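Local structure of DNA-dependent metalloprotease WSS1 homolog 2 (Schizosaccharomyces pombe, 5JIG) at residues His40-Pro45 / Arg116-Glu121. The protein probably cleaves DNA-bound proteins as a DNA-dependent zinc metalloendopeptidase in the repair of toxic DNA-protein cross-links. Residues are numbered along the deposited sequence; the frame is centred on the assembly and turned at random.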
loop_
_atom_site.group_PDB
_atom_site.type_symbol
_atom_site.label_atom_id
_atom_site.label_comp_id
_atom_site.label_asym_id
_atom_site.label_seq_id
_atom_site.Cartn_x
_atom_site.Cartn_y
_atom_site.Cartn_z
ATOM N N HIS A 40 -8.301 9.963 -5.948
ATOM C CA HIS A 40 -9.119 8.891 -6.440
ATOM C C HIS A 40 -10.245 8.471 -5.474
ATOM O O HIS A 40 -10.984 7.558 -5.766
ATOM C CB HIS A 40 -8.295 7.689 -6.919
ATOM C CG HIS A 40 -8.759 7.095 -8.170
ATOM N ND1 HIS A 40 -10.038 6.643 -8.317
ATOM C CD2 HIS A 40 -8.179 6.908 -9.375
ATOM C CE1 HIS A 40 -10.223 6.158 -9.541
ATOM N NE2 HIS A 40 -9.095 6.300 -10.222
ATOM N N ARG A 41 -10.373 9.188 -4.378
ATOM C CA ARG A 41 -11.457 8.981 -3.382
ATOM C C ARG A 41 -11.523 7.536 -2.903
ATOM O O ARG A 41 -12.550 6.901 -2.960
ATOM C CB ARG A 41 -12.764 9.524 -3.906
ATOM C CG ARG A 41 -12.752 10.992 -4.102
ATOM C CD ARG A 41 -14.005 11.607 -4.673
ATOM N NE ARG A 41 -15.198 11.231 -3.979
ATOM C CZ ARG A 41 -16.146 10.393 -4.415
ATOM N NH1 ARG A 41 -17.210 10.186 -3.643
ATOM N NH2 ARG A 41 -16.046 9.738 -5.582
ATOM N N TRP A 42 -10.404 7.036 -2.388
ATOM C CA TRP A 42 -10.309 5.672 -1.861
ATOM C C TRP A 42 -10.191 5.667 -0.375
ATOM O O TRP A 42 -9.299 6.293 0.214
ATOM C CB TRP A 42 -9.085 4.989 -2.454
ATOM C CG TRP A 42 -9.202 4.656 -3.883
ATOM C CD1 TRP A 42 -10.333 4.351 -4.552
ATOM C CD2 TRP A 42 -8.158 4.604 -4.830
ATOM N NE1 TRP A 42 -10.047 4.081 -5.886
ATOM C CE2 TRP A 42 -8.709 4.226 -6.058
ATOM C CE3 TRP A 42 -6.773 4.866 -4.765
ATOM C CZ2 TRP A 42 -7.926 4.107 -7.233
ATOM C CZ3 TRP A 42 -6.029 4.759 -5.926
ATOM C CH2 TRP A 42 -6.594 4.323 -7.093
ATOM N N THR A 43 -11.128 4.916 0.268
ATOM C CA THR A 43 -11.052 4.541 1.658
ATOM C C THR A 43 -10.865 3.054 1.733
ATOM O O THR A 43 -11.629 2.291 1.116
ATOM C CB THR A 43 -12.315 4.926 2.417
ATOM O OG1 THR A 43 -12.561 6.343 2.327
ATOM C CG2 THR A 43 -12.263 4.427 3.826
ATOM N N VAL A 44 -9.814 2.605 2.386
ATOM C CA VAL A 44 -9.500 1.167 2.508
ATOM C C VAL A 44 -9.625 0.815 3.985
ATOM O O VAL A 44 -8.870 1.301 4.834
ATOM C CB VAL A 44 -8.090 0.877 1.958
ATOM C CG1 VAL A 44 -7.689 -0.556 2.243
ATOM C CG2 VAL A 44 -8.055 1.175 0.471
ATOM N N PRO A 45 -10.588 -0.045 4.332
ATOM C CA PRO A 45 -10.792 -0.317 5.762
ATOM C C PRO A 45 -9.591 -0.908 6.493
ATOM O O PRO A 45 -9.372 -0.597 7.666
ATOM C CB PRO A 45 -11.985 -1.296 5.766
ATOM C CG PRO A 45 -12.797 -0.846 4.585
ATOM C CD PRO A 45 -11.759 -0.475 3.527
ATOM N N ARG A 116 0.663 3.978 -13.828
ATOM C CA ARG A 116 1.680 4.974 -14.128
ATOM C C ARG A 116 1.267 6.387 -13.658
ATOM O O ARG A 116 2.074 7.163 -13.162
ATOM C CB ARG A 116 1.977 4.996 -15.634
ATOM C CG ARG A 116 2.787 3.807 -16.150
ATOM C CD ARG A 116 3.257 4.043 -17.566
ATOM N NE ARG A 116 2.154 4.218 -18.500
ATOM C CZ ARG A 116 1.500 3.252 -19.101
ATOM N NH1 ARG A 116 0.405 3.557 -19.798
ATOM N NH2 ARG A 116 1.865 2.017 -19.016
ATOM N N GLN A 117 -0.019 6.693 -13.841
ATOM C CA GLN A 117 -0.499 8.028 -13.423
ATOM C C GLN A 117 -0.427 8.194 -11.909
ATOM O O GLN A 117 -0.047 9.254 -11.407
ATOM C CB GLN A 117 -1.935 8.173 -13.913
ATOM C CG GLN A 117 -1.984 8.335 -15.421
ATOM C CD GLN A 117 -3.371 8.118 -15.979
ATOM O OE1 GLN A 117 -4.184 7.398 -15.494
ATOM N NE2 GLN A 117 -3.527 8.526 -17.168
ATOM N N LEU A 118 -0.826 7.149 -11.205
ATOM C CA LEU A 118 -0.748 7.184 -9.726
ATOM C C LEU A 118 0.683 7.250 -9.233
ATOM O O LEU A 118 1.010 7.957 -8.294
ATOM C CB LEU A 118 -1.453 5.964 -9.132
ATOM C CG LEU A 118 -2.939 5.805 -9.424
ATOM C CD1 LEU A 118 -3.383 4.429 -8.896
ATOM C CD2 LEU A 118 -3.790 6.846 -8.799
ATOM N N THR A 119 1.572 6.514 -9.909
ATOM C CA THR A 119 2.996 6.517 -9.567
ATOM C C THR A 119 3.567 7.949 -9.710
ATOM O O THR A 119 4.287 8.411 -8.864
ATOM C CB THR A 119 3.717 5.521 -10.460
ATOM O OG1 THR A 119 3.353 4.198 -10.053
ATOM C CG2 THR A 119 5.230 5.648 -10.334
ATOM N N LYS A 120 3.230 8.564 -10.849
ATOM C CA LYS A 120 3.731 9.933 -11.062
ATOM C C LYS A 120 3.196 10.888 -9.988
ATOM O O LYS A 120 3.954 11.673 -9.394
ATOM C CB LYS A 120 3.298 10.385 -12.457
ATOM C CG LYS A 120 3.570 11.799 -12.851
ATOM C CD LYS A 120 3.257 12.126 -14.311
ATOM C CE LYS A 120 3.468 13.561 -14.693
ATOM N NZ LYS A 120 3.104 13.707 -16.109
ATOM N N GLU A 121 1.902 10.796 -9.687
ATOM C CA GLU A 121 1.351 11.643 -8.651
ATOM C C GLU A 121 2.044 11.448 -7.308
ATOM O O GLU A 121 2.367 12.382 -6.621
ATOM C CB GLU A 121 -0.128 11.335 -8.547
ATOM C CG GLU A 121 -0.876 12.282 -7.606
ATOM C CD GLU A 121 -1.382 13.517 -8.303
ATOM O OE1 GLU A 121 -2.278 13.381 -9.143
ATOM O OE2 GLU A 121 -0.879 14.660 -8.018
#
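In the hydrophobic core beside the HExxH helix 88-100 of this WLM protease domain, Trp-42 and Leu-118 illustrate how a loop and a helix some seventy residues later can share one small apolar joint. Their side chains come from opposite directions. CD1 of Leu-118 lies at the edge of the indole, near the ring plane, 3.7 Å from Trp-42 CH2, and CD2 of Leu-118 follows at 4.1 Å from the same carbon. The indole is held from a second direction, since CB of His-40 sits 3.4 Å above the plane, over its centre. Arg-41, first to leave the helical conformation after helix 31-40, takes positive phi (54°) in a Schellman motif, and the chain leaves for strand 44-50. The imidazole adds a looser, oblique touch, with CD2 of His-40 at 4.4 Å from Leu-118 CD2. With CG beside its backbone N (chi1 -61°), Leu-118 extends its branched end from helix 109-122 to this meeting point, where Ile-36, Ile-96 and Thr-100 also touch it. A serine in place of Trp-42 would probably open a gap beside the Leu-118 methyls and leave the His-40 CB without its aromatic partner. Leu-99 also packs on the indole, and the metal ligand His-101 lies about 8 Å from it, side chain to side chain, placing the joint in the core of an HExxH metalloprotease domain, beside its metal-binding helix.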